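Local atomic coordinates of type III secretion T3S chaperone (Chlamydia trachomatis, PDB entry 3K29), a protein that is probably a YscO-like component or chaperone of the chlamydial type III secretion apparatus and can bind copies of itself. Residues P9-K14 with K120-T125; K23-K28 with R110-L115; R30-E35 with L102-E107; K48-Y53 with I85-E90. All blocks are in the same frame, centred on the assembly; numbering follows the deposited sequence.

All four contacts join the same two elements, helix 8-66 and helix 70-160, which run antiparallel, and they follow one another along the hairpin, with contacts 1 and 4 at opposite sides of the chain's centre and about 55 Å between their centres. Contact 2, about 3 Å from the centre of the chain, is partly buried; the other three are surface contacts. Contacts 2 and 3 abut, Lys-28 against Glu-107, and both use an alanine as the close point, Ala-111 and Ala-104. Contact 4 replaces it with Val-49, Leu-87 and a tyrosine ring, whereas contact 1 mixes lysine methylenes, a threonine and a water bridge with a buried leucine.

Contact 1 of 4, residues P9-K14 with K120-T125; sequences PVLSIK and KEEEKT
Lys-14 and Thr-125 cross at about a right angle, and this crossing carries much of the contact. The lysine leaves its helix with CG anti to the carbonyl carbon (chi1 -76°), and an extended chi2 then sets CD 3.2 Å from Thr-125 OG1. A bend at chi3 (145°) puts Lys-14 CE 3.6 Å from Glu-121 O, and chi4 turns NZ to a water. Lys-14 NZ and Glu-121 OE1 stay 4.9 Å apart, and the water joins them: it accepts from Lys-14 NZ at 3.2 Å and donates to Glu-121 OE1 at 2.8 Å. The direct ionic partner of Glu-121 is Arg-118. Leu-11 and Thr-125 slide past each other in opposite directions, with Leu-11 CB 3.8 Å from Thr-125 CG2. The buried leucine also crosses Glu-122 obliquely, its CD1 reaching 3.6 Å from Glu-122 OE2, while the base of that glutamate packs on Lys-14. The segment axes are inclined at 153°, nearly antiparallel. The contact joins the first turns of helix 8-66 to the middle of helix 70-160, where Leu-11 also touches Arg-126 and Lys-129, and Glu-122 lies on Lys-15 and Val-18.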
# COMPACT_ATOMS: atom_id res chain seq x y z
N PRO A 9 13.64 20.02 13.20
CA PRO A 9 12.24 19.67 13.45
C PRO A 9 11.46 19.19 12.21
O PRO A 9 10.57 18.34 12.35
CB PRO A 9 11.65 20.95 14.01
CG PRO A 9 12.86 21.68 14.65
CD PRO A 9 13.97 21.39 13.68
N VAL A 10 11.76 19.74 11.04
CA VAL A 10 11.13 19.31 9.79
C VAL A 10 11.63 17.89 9.43
O VAL A 10 10.84 17.02 9.11
CB VAL A 10 11.44 20.30 8.64
CG1 VAL A 10 11.02 19.73 7.30
CG2 VAL A 10 10.75 21.64 8.90
N LEU A 11 12.94 17.64 9.54
CA LEU A 11 13.46 16.31 9.26
C LEU A 11 12.83 15.24 10.18
O LEU A 11 12.35 14.19 9.71
CB LEU A 11 14.98 16.31 9.35
CG LEU A 11 15.79 15.05 9.00
CD1 LEU A 11 15.66 14.65 7.53
CD2 LEU A 11 17.25 15.30 9.36
N SER A 12 12.79 15.53 11.49
CA SER A 12 12.18 14.65 12.48
C SER A 12 10.76 14.29 12.05
O SER A 12 10.39 13.10 11.96
CB SER A 12 12.16 15.35 13.84
OG SER A 12 12.15 14.41 14.88
N ILE A 13 9.98 15.31 11.70
CA ILE A 13 8.62 15.12 11.21
C ILE A 13 8.52 14.25 9.95
O ILE A 13 7.65 13.40 9.86
CB ILE A 13 7.90 16.46 11.01
CG1 ILE A 13 7.53 17.04 12.38
CG2 ILE A 13 6.65 16.33 10.08
CD1 ILE A 13 7.21 18.50 12.35
N LYS A 14 9.44 14.45 9.01
CA LYS A 14 9.40 13.77 7.72
C LYS A 14 9.76 12.28 7.87
O LYS A 14 9.25 11.42 7.12
CB LYS A 14 10.33 14.47 6.75
CG LYS A 14 9.72 15.77 6.22
CD LYS A 14 10.53 16.28 5.05
CE LYS A 14 9.67 16.97 3.98
NZ LYS A 14 8.43 17.67 4.46
N LYS A 120 10.73 10.41 -0.78
CA LYS A 120 11.29 11.46 -1.64
C LYS A 120 11.45 12.77 -0.86
O LYS A 120 12.54 13.35 -0.81
CB LYS A 120 10.35 11.64 -2.83
CG LYS A 120 10.83 12.55 -3.94
CD LYS A 120 9.72 12.60 -4.98
CE LYS A 120 9.51 14.02 -5.49
NZ LYS A 120 10.54 14.45 -6.51
N GLU A 121 10.37 13.21 -0.21
CA GLU A 121 10.40 14.45 0.58
C GLU A 121 11.40 14.37 1.74
O GLU A 121 12.17 15.29 1.95
CB GLU A 121 9.02 14.80 1.13
CG GLU A 121 7.98 15.17 0.09
CD GLU A 121 6.57 14.73 0.47
OE1 GLU A 121 6.31 14.33 1.64
OE2 GLU A 121 5.71 14.80 -0.43
N GLU A 122 11.36 13.28 2.49
CA GLU A 122 12.28 13.10 3.60
C GLU A 122 13.72 13.16 3.09
O GLU A 122 14.60 13.78 3.71
CB GLU A 122 11.99 11.77 4.33
CG GLU A 122 12.84 11.53 5.61
CD GLU A 122 14.28 11.05 5.34
OE1 GLU A 122 14.54 10.34 4.33
OE2 GLU A 122 15.16 11.39 6.17
N GLU A 123 13.97 12.50 1.96
CA GLU A 123 15.30 12.50 1.41
C GLU A 123 15.76 13.88 0.92
O GLU A 123 16.92 14.23 1.06
CB GLU A 123 15.43 11.47 0.30
CG GLU A 123 16.83 11.41 -0.27
CD GLU A 123 17.82 10.71 0.66
OE1 GLU A 123 18.87 10.28 0.15
OE2 GLU A 123 17.56 10.55 1.89
N LYS A 124 14.86 14.66 0.32
CA LYS A 124 15.18 16.05 -0.00
C LYS A 124 15.66 16.82 1.25
O LYS A 124 16.69 17.48 1.19
CB LYS A 124 13.99 16.76 -0.66
CG LYS A 124 14.29 18.18 -1.22
CD LYS A 124 13.11 18.69 -2.07
CE LYS A 124 13.15 18.14 -3.51
NZ LYS A 124 11.82 17.70 -4.02
N THR A 125 14.93 16.71 2.36
CA THR A 125 15.34 17.35 3.62
C THR A 125 16.64 16.78 4.20
O THR A 125 17.47 17.57 4.67
CB THR A 125 14.21 17.35 4.69
OG1 THR A 125 13.06 17.97 4.12
CG2 THR A 125 14.65 18.12 6.01
O HOH W 1 7.00 14.87 4.25

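Contact 2 of 4, residues K23-K28 with R110-L115; sequences KVVKEK and RAEVEL
Val-25 lays its two methyls over the Ala-111 turn of the opposing helix. CG2, anti to the carbonyl carbon, sits 3.5 Å from Ala-111 O and 3.9 Å from Leu-115 CD2, filling the step between residues one turn apart. CG1, anti to the backbone N (chi1 168°), turns instead to the glutamate carboxylate, lying 3.6 Å from Glu-112 OE1; both methyls touch Glu-112 CG, and the two side chains cross at about a right angle. Ala-111 answers with its single methyl, 4.0 Å from Val-25 CG2 and flanked by Val-24 CG1, also at 4.0 Å, and by Lys-28 CG at 3.8 Å. Lys-28 touches through its methylene root alone: a bend at chi2 (-54°) takes the rest of the chain clear of residues 110-115, where it touches Glu-107. The short methyl is matched by close backbones, with Val-25 and Ala-111 CA atoms 5.3 Å apart and segment axes at 167°. Leu-108 of helix 70-160, against Val-25 and Lys-28, and Ala-21 of helix 8-66, against Leu-115, continue the apolar seam. Small and branched apolar residues along such a seam are characteristic of an antiparallel helical-hairpin coiled coil, consistent with the one predicted for residues 18-52.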
# COMPACT_ATOMS: atom_id res chain seq x y z
N LYS A 23 3.19 2.05 7.76
CA LYS A 23 2.13 1.45 8.52
C LYS A 23 0.82 1.50 7.71
O LYS A 23 0.05 0.53 7.72
CB LYS A 23 1.98 2.18 9.86
CG LYS A 23 0.75 1.78 10.66
CD LYS A 23 0.76 2.39 12.06
CE LYS A 23 0.09 1.46 13.11
NZ LYS A 23 0.27 1.98 14.54
N VAL A 24 0.57 2.60 7.01
CA VAL A 24 -0.64 2.68 6.19
C VAL A 24 -0.64 1.64 5.03
O VAL A 24 -1.66 0.98 4.84
CB VAL A 24 -0.99 4.12 5.76
CG1 VAL A 24 -2.03 4.13 4.61
CG2 VAL A 24 -1.47 4.97 7.00
N VAL A 25 0.49 1.48 4.32
CA VAL A 25 0.64 0.48 3.25
C VAL A 25 0.31 -0.92 3.76
O VAL A 25 -0.46 -1.65 3.13
CB VAL A 25 2.05 0.44 2.59
CG1 VAL A 25 2.21 -0.80 1.71
CG2 VAL A 25 2.28 1.66 1.72
N LYS A 26 0.87 -1.25 4.92
CA LYS A 26 0.64 -2.53 5.58
C LYS A 26 -0.82 -2.70 5.95
O LYS A 26 -1.35 -3.79 5.85
CB LYS A 26 1.53 -2.65 6.82
CG LYS A 26 1.00 -3.62 7.86
CD LYS A 26 2.06 -4.06 8.85
CE LYS A 26 1.50 -5.16 9.75
NZ LYS A 26 2.48 -5.61 10.77
N GLU A 27 -1.46 -1.63 6.39
CA GLU A 27 -2.86 -1.73 6.76
C GLU A 27 -3.69 -1.95 5.47
O GLU A 27 -4.58 -2.81 5.42
CB GLU A 27 -3.31 -0.51 7.58
CG GLU A 27 -4.81 -0.49 7.95
CD GLU A 27 -5.32 -1.75 8.72
OE1 GLU A 27 -4.53 -2.68 9.02
OE2 GLU A 27 -6.54 -1.80 9.02
N LYS A 28 -3.36 -1.22 4.41
CA LYS A 28 -4.03 -1.46 3.13
C LYS A 28 -3.81 -2.86 2.57
O LYS A 28 -4.76 -3.41 1.99
CB LYS A 28 -3.74 -0.37 2.09
CG LYS A 28 -4.03 1.07 2.58
CD LYS A 28 -5.41 1.26 3.10
CE LYS A 28 -5.62 2.70 3.46
NZ LYS A 28 -6.88 2.83 4.23
N ARG A 110 -2.57 3.37 -4.08
CA ARG A 110 -2.52 4.76 -3.65
C ARG A 110 -1.63 4.96 -2.40
O ARG A 110 -0.85 5.91 -2.34
CB ARG A 110 -3.93 5.26 -3.36
CG ARG A 110 -4.81 5.38 -4.60
CD ARG A 110 -6.15 5.91 -4.22
NE ARG A 110 -7.08 5.84 -5.33
CZ ARG A 110 -8.16 5.07 -5.36
NH1 ARG A 110 -8.50 4.32 -4.31
NH2 ARG A 110 -8.94 5.06 -6.44
N ALA A 111 -1.70 4.04 -1.45
CA ALA A 111 -0.87 4.10 -0.25
C ALA A 111 0.60 3.96 -0.55
O ALA A 111 1.42 4.63 0.08
CB ALA A 111 -1.31 3.06 0.80
N GLU A 112 0.94 3.09 -1.51
CA GLU A 112 2.34 2.92 -1.93
C GLU A 112 2.91 4.12 -2.69
O GLU A 112 4.09 4.46 -2.49
CB GLU A 112 2.50 1.64 -2.75
CG GLU A 112 1.80 0.48 -2.09
CD GLU A 112 2.36 -0.84 -2.51
OE1 GLU A 112 3.08 -1.44 -1.68
OE2 GLU A 112 2.07 -1.27 -3.66
N VAL A 113 2.09 4.75 -3.55
CA VAL A 113 2.42 6.04 -4.16
C VAL A 113 2.69 7.05 -3.03
O VAL A 113 3.68 7.79 -3.08
CB VAL A 113 1.30 6.58 -5.11
CG1 VAL A 113 1.65 8.02 -5.62
CG2 VAL A 113 1.08 5.63 -6.33
N GLU A 114 1.83 7.07 -2.01
CA GLU A 114 2.01 8.02 -0.90
C GLU A 114 3.30 7.79 -0.10
O GLU A 114 4.00 8.76 0.22
CB GLU A 114 0.78 8.08 0.01
CG GLU A 114 -0.41 8.70 -0.69
CD GLU A 114 0.01 9.96 -1.44
OE1 GLU A 114 0.43 10.93 -0.76
OE2 GLU A 114 -0.05 9.97 -2.69
N LEU A 115 3.62 6.52 0.17
CA LEU A 115 4.89 6.14 0.80
C LEU A 115 6.13 6.61 0.03
O LEU A 115 7.09 7.09 0.64
CB LEU A 115 4.96 4.63 1.07
CG LEU A 115 6.23 4.02 1.70
CD1 LEU A 115 6.65 4.71 2.98
CD2 LEU A 115 6.09 2.48 1.96

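Contact 3 of 4, residues R30-E35 with L102-E107; sequences RLLELE and LAASKE
An antiparallel helical hairpin, whose first arm is predicted to be coiled coil over residues 18-52, supplies this contact, an alanine methyl set against the opposite backbone. The two segments run at 165° with axes 8.7 Å apart, and Leu-32 and Ala-104, whose CA atoms are 4.9 Å apart, mark the closest pair. Ala-104 CB points at the other helix and comes to 3.7 Å from Leu-32 CA, nearer than the 4.1 Å to Leu-32 CB: the methyl presses on the main chain rather than on the end of the leucine. Glu-35, one turn on, flanks the same methyl with its CG at 4.1 Å. Leu-32 sends its branch past the alanine. With CG anti to the backbone N (chi1 167°), CD1 is placed 3.7 Å from Ser-105 N and 4.0 Å from Ser-105 CB, so the leucine covers the start of the next residue's backbone. Glu-35 bends at chi2; its OE1 pairs with Lys-38 of its own helix in a salt bridge and accepts a hydrogen bond from Gln-97, which ties it to helix 70-160. Between the two segments the contact is small, 170 Å² in total, and made of carbon contacts and backbone. Along helix 70-160, Leu-32 also rests on Val-101 and Leu-108, and Glu-35 on Asn-100 and Val-101, so these side chains span the turns before and after Ala-104.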
# COMPACT_ATOMS: atom_id res chain seq x y z
N ARG A 30 -3.59 -5.54 4.37
CA ARG A 30 -4.49 -6.32 5.19
C ARG A 30 -5.94 -6.12 4.80
O ARG A 30 -6.72 -7.07 4.80
CB ARG A 30 -4.32 -5.94 6.66
CG ARG A 30 -4.76 -7.03 7.58
CD ARG A 30 -4.88 -6.55 9.03
NE ARG A 30 -5.83 -5.44 9.14
CZ ARG A 30 -7.16 -5.55 9.13
NH1 ARG A 30 -7.77 -6.73 9.05
NH2 ARG A 30 -7.89 -4.44 9.24
N LEU A 31 -6.31 -4.88 4.51
CA LEU A 31 -7.69 -4.59 4.11
C LEU A 31 -8.02 -5.27 2.79
O LEU A 31 -9.11 -5.79 2.63
CB LEU A 31 -7.99 -3.10 4.09
CG LEU A 31 -8.00 -2.40 5.45
CD1 LEU A 31 -8.24 -0.90 5.33
CD2 LEU A 31 -9.04 -3.04 6.39
N LEU A 32 -7.05 -5.29 1.87
CA LEU A 32 -7.23 -5.94 0.57
C LEU A 32 -7.33 -7.45 0.80
O LEU A 32 -8.14 -8.12 0.15
CB LEU A 32 -6.07 -5.61 -0.40
CG LEU A 32 -5.88 -6.42 -1.71
CD1 LEU A 32 -7.11 -6.29 -2.62
CD2 LEU A 32 -4.64 -6.00 -2.50
N GLU A 33 -6.51 -7.98 1.73
CA GLU A 33 -6.56 -9.40 2.04
C GLU A 33 -7.93 -9.83 2.59
O GLU A 33 -8.46 -10.85 2.14
CB GLU A 33 -5.36 -9.87 2.91
CG GLU A 33 -5.25 -11.42 3.11
CD GLU A 33 -5.50 -12.27 1.84
OE1 GLU A 33 -6.40 -13.15 1.87
OE2 GLU A 33 -4.79 -12.08 0.82
N LEU A 34 -8.52 -9.06 3.51
CA LEU A 34 -9.91 -9.28 3.95
C LEU A 34 -10.89 -9.38 2.76
O LEU A 34 -11.67 -10.32 2.68
CB LEU A 34 -10.39 -8.16 4.90
CG LEU A 34 -10.37 -8.23 6.43
CD1 LEU A 34 -9.09 -8.83 7.03
CD2 LEU A 34 -10.63 -6.82 7.01
N GLU A 35 -10.82 -8.43 1.84
CA GLU A 35 -11.72 -8.48 0.69
C GLU A 35 -11.42 -9.70 -0.18
O GLU A 35 -12.36 -10.35 -0.63
CB GLU A 35 -11.68 -7.18 -0.14
CG GLU A 35 -12.10 -5.92 0.64
CD GLU A 35 -13.41 -6.06 1.44
OE1 GLU A 35 -14.44 -6.55 0.93
OE2 GLU A 35 -13.43 -5.59 2.59
N LEU A 102 -11.40 -4.71 -5.97
CA LEU A 102 -10.79 -3.70 -6.81
C LEU A 102 -10.58 -2.37 -6.09
O LEU A 102 -9.51 -1.78 -6.20
CB LEU A 102 -11.59 -3.52 -8.09
CG LEU A 102 -11.11 -2.36 -8.96
CD1 LEU A 102 -9.79 -2.75 -9.61
CD2 LEU A 102 -12.16 -1.98 -9.96
N ALA A 103 -11.58 -1.88 -5.37
CA ALA A 103 -11.41 -0.65 -4.61
C ALA A 103 -10.27 -0.77 -3.57
O ALA A 103 -9.44 0.14 -3.46
CB ALA A 103 -12.71 -0.20 -3.97
N ALA A 104 -10.19 -1.90 -2.86
CA ALA A 104 -9.14 -2.09 -1.85
C ALA A 104 -7.77 -2.18 -2.50
O ALA A 104 -6.78 -1.71 -1.93
CB ALA A 104 -9.40 -3.34 -0.98
N SER A 105 -7.75 -2.79 -3.68
CA SER A 105 -6.57 -2.94 -4.51
C SER A 105 -6.04 -1.56 -4.92
O SER A 105 -4.85 -1.26 -4.77
CB SER A 105 -6.96 -3.77 -5.73
OG SER A 105 -5.83 -4.40 -6.25
N LYS A 106 -6.93 -0.71 -5.43
CA LYS A 106 -6.60 0.68 -5.71
C LYS A 106 -6.14 1.48 -4.48
O LYS A 106 -5.19 2.24 -4.54
CB LYS A 106 -7.78 1.36 -6.36
CG LYS A 106 -8.10 0.87 -7.76
CD LYS A 106 -9.15 1.79 -8.35
CE LYS A 106 -9.53 1.38 -9.73
NZ LYS A 106 -9.95 2.60 -10.49
N GLU A 107 -6.84 1.30 -3.36
CA GLU A 107 -6.38 1.88 -2.08
C GLU A 107 -4.96 1.50 -1.69
O GLU A 107 -4.20 2.36 -1.25
CB GLU A 107 -7.36 1.59 -0.94
CG GLU A 107 -8.51 2.54 -0.92
CD GLU A 107 -8.04 3.96 -0.67
OE1 GLU A 107 -8.05 4.78 -1.62
OE2 GLU A 107 -7.62 4.23 0.47

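Contact 4 of 4, residues K48-Y53 with I85-E90; sequences KVKNHY and IQLSEE
Ile-85 begins the second segment by pointing away from the partner helix; its carbonyl oxygen accepts two bonds, from Glu-89 N and from Ser-88 OG, the latter at 2.9 Å on a lone pair in the carbonyl plane. Gln-86 offers only its root, CB lying 3.8 Å from Val-49 CG1. Leu-87 carries the contact. Val-49 CG1, anti to the backbone N, rests 3.6 Å from Leu-87 N, against the main chain, while the leucine branch, itself anti to N (chi1 179°), reaches across to two other residues. CD1 lies 3.8 Å from Lys-50 CB, the two side chains crossing obliquely, and CD2 lies 3.8 Å from Tyr-53 CD2, approaching the ring obliquely as the side chains cross at about a right angle. Glu-90, one turn beyond Gln-86, sets CG 3.8 Å from Val-49 CG2, then bends at chi2; its OE2 forms a salt bridge with Lys-93. The tyrosine packs further on Ile-80, Val-83 and Ala-84. Cohesion across these antiparallel segments (157°) is hence dispersive, made by methyls, methylenes and one aromatic ring, whereas the charged group of Glu-90 is paired along its own helix, leaving its CG methylene to pack on Val-49.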
# COMPACT_ATOMS: atom_id res chain seq x y z
N LYS A 48 -20.79 -24.12 -4.92
CA LYS A 48 -21.74 -25.16 -4.49
C LYS A 48 -23.08 -25.13 -5.20
O LYS A 48 -23.59 -26.16 -5.59
CB LYS A 48 -21.91 -25.27 -2.99
CG LYS A 48 -22.36 -24.08 -2.28
CD LYS A 48 -21.96 -24.23 -0.80
CE LYS A 48 -20.51 -24.69 -0.66
NZ LYS A 48 -19.93 -24.22 0.61
N VAL A 49 -23.62 -23.93 -5.46
CA VAL A 49 -24.83 -23.80 -6.30
C VAL A 49 -24.55 -24.25 -7.72
O VAL A 49 -25.34 -24.97 -8.29
CB VAL A 49 -25.44 -22.34 -6.27
CG1 VAL A 49 -26.76 -22.29 -7.09
CG2 VAL A 49 -25.82 -22.02 -4.85
N LYS A 50 -23.40 -23.84 -8.29
CA LYS A 50 -23.04 -24.25 -9.64
C LYS A 50 -22.92 -25.79 -9.73
O LYS A 50 -23.33 -26.42 -10.72
CB LYS A 50 -21.72 -23.59 -10.06
CG LYS A 50 -21.47 -23.60 -11.55
CD LYS A 50 -19.99 -23.20 -11.87
CE LYS A 50 -19.82 -22.90 -13.35
NZ LYS A 50 -18.59 -23.55 -14.01
N ASN A 51 -22.38 -26.40 -8.68
CA ASN A 51 -22.26 -27.86 -8.70
C ASN A 51 -23.61 -28.55 -8.56
O ASN A 51 -23.85 -29.56 -9.20
CB ASN A 51 -21.21 -28.32 -7.67
CG ASN A 51 -19.81 -27.98 -8.14
OD1 ASN A 51 -19.49 -28.13 -9.32
ND2 ASN A 51 -18.97 -27.51 -7.23
N HIS A 52 -24.48 -27.98 -7.74
CA HIS A 52 -25.79 -28.52 -7.55
C HIS A 52 -26.52 -28.48 -8.89
O HIS A 52 -27.29 -29.41 -9.25
CB HIS A 52 -26.49 -27.71 -6.40
CG HIS A 52 -27.90 -28.14 -6.13
ND1 HIS A 52 -28.28 -29.46 -6.04
CD2 HIS A 52 -29.03 -27.42 -5.91
CE1 HIS A 52 -29.57 -29.54 -5.79
NE2 HIS A 52 -30.05 -28.31 -5.70
N TYR A 53 -26.25 -27.44 -9.68
CA TYR A 53 -26.96 -27.22 -10.96
C TYR A 53 -26.47 -28.28 -11.92
O TYR A 53 -27.25 -28.97 -12.60
CB TYR A 53 -26.61 -25.80 -11.45
CG TYR A 53 -27.27 -25.31 -12.71
CD1 TYR A 53 -28.66 -25.33 -12.87
CD2 TYR A 53 -26.52 -24.69 -13.68
CE1 TYR A 53 -29.25 -24.80 -14.03
CE2 TYR A 53 -27.07 -24.18 -14.83
CZ TYR A 53 -28.43 -24.25 -15.01
OH TYR A 53 -28.94 -23.74 -16.17
N ILE A 85 -31.54 -19.75 -11.60
CA ILE A 85 -31.72 -18.40 -11.05
C ILE A 85 -30.92 -18.29 -9.74
O ILE A 85 -30.31 -17.28 -9.50
CB ILE A 85 -33.24 -18.10 -10.82
CG1 ILE A 85 -33.98 -18.07 -12.15
CG2 ILE A 85 -33.49 -16.74 -10.03
CD1 ILE A 85 -35.52 -18.11 -11.99
N GLN A 86 -30.91 -19.31 -8.90
CA GLN A 86 -30.06 -19.22 -7.73
C GLN A 86 -28.62 -18.99 -8.14
O GLN A 86 -27.89 -18.22 -7.47
CB GLN A 86 -30.09 -20.47 -6.87
CG GLN A 86 -31.44 -20.94 -6.43
CD GLN A 86 -31.34 -22.29 -5.70
OE1 GLN A 86 -30.46 -22.48 -4.84
NE2 GLN A 86 -32.22 -23.23 -6.04
N LEU A 87 -28.17 -19.71 -9.18
CA LEU A 87 -26.81 -19.55 -9.67
C LEU A 87 -26.54 -18.10 -10.15
O LEU A 87 -25.52 -17.52 -9.75
CB LEU A 87 -26.47 -20.57 -10.79
CG LEU A 87 -25.07 -20.45 -11.38
CD1 LEU A 87 -23.98 -20.56 -10.15
CD2 LEU A 87 -24.84 -21.56 -12.45
N SER A 88 -27.40 -17.52 -11.01
CA SER A 88 -27.20 -16.11 -11.42
C SER A 88 -27.15 -15.19 -10.20
O SER A 88 -26.41 -14.22 -10.21
CB SER A 88 -28.26 -15.61 -12.42
OG SER A 88 -29.56 -15.78 -11.87
N GLU A 89 -27.91 -15.50 -9.15
CA GLU A 89 -27.92 -14.59 -7.96
C GLU A 89 -26.55 -14.70 -7.24
O GLU A 89 -26.01 -13.71 -6.75
CB GLU A 89 -29.07 -14.93 -7.02
CG GLU A 89 -30.45 -14.52 -7.60
CD GLU A 89 -31.63 -15.07 -6.79
OE1 GLU A 89 -31.41 -15.93 -5.91
OE2 GLU A 89 -32.78 -14.68 -7.05
N GLU A 90 -25.98 -15.91 -7.21
CA GLU A 90 -24.66 -16.08 -6.61
C GLU A 90 -23.58 -15.39 -7.43
O GLU A 90 -22.68 -14.80 -6.84
CB GLU A 90 -24.28 -17.57 -6.49
CG GLU A 90 -25.14 -18.32 -5.51
CD GLU A 90 -25.02 -17.79 -4.11
OE1 GLU A 90 -23.94 -17.31 -3.74
OE2 GLU A 90 -26.01 -17.85 -3.37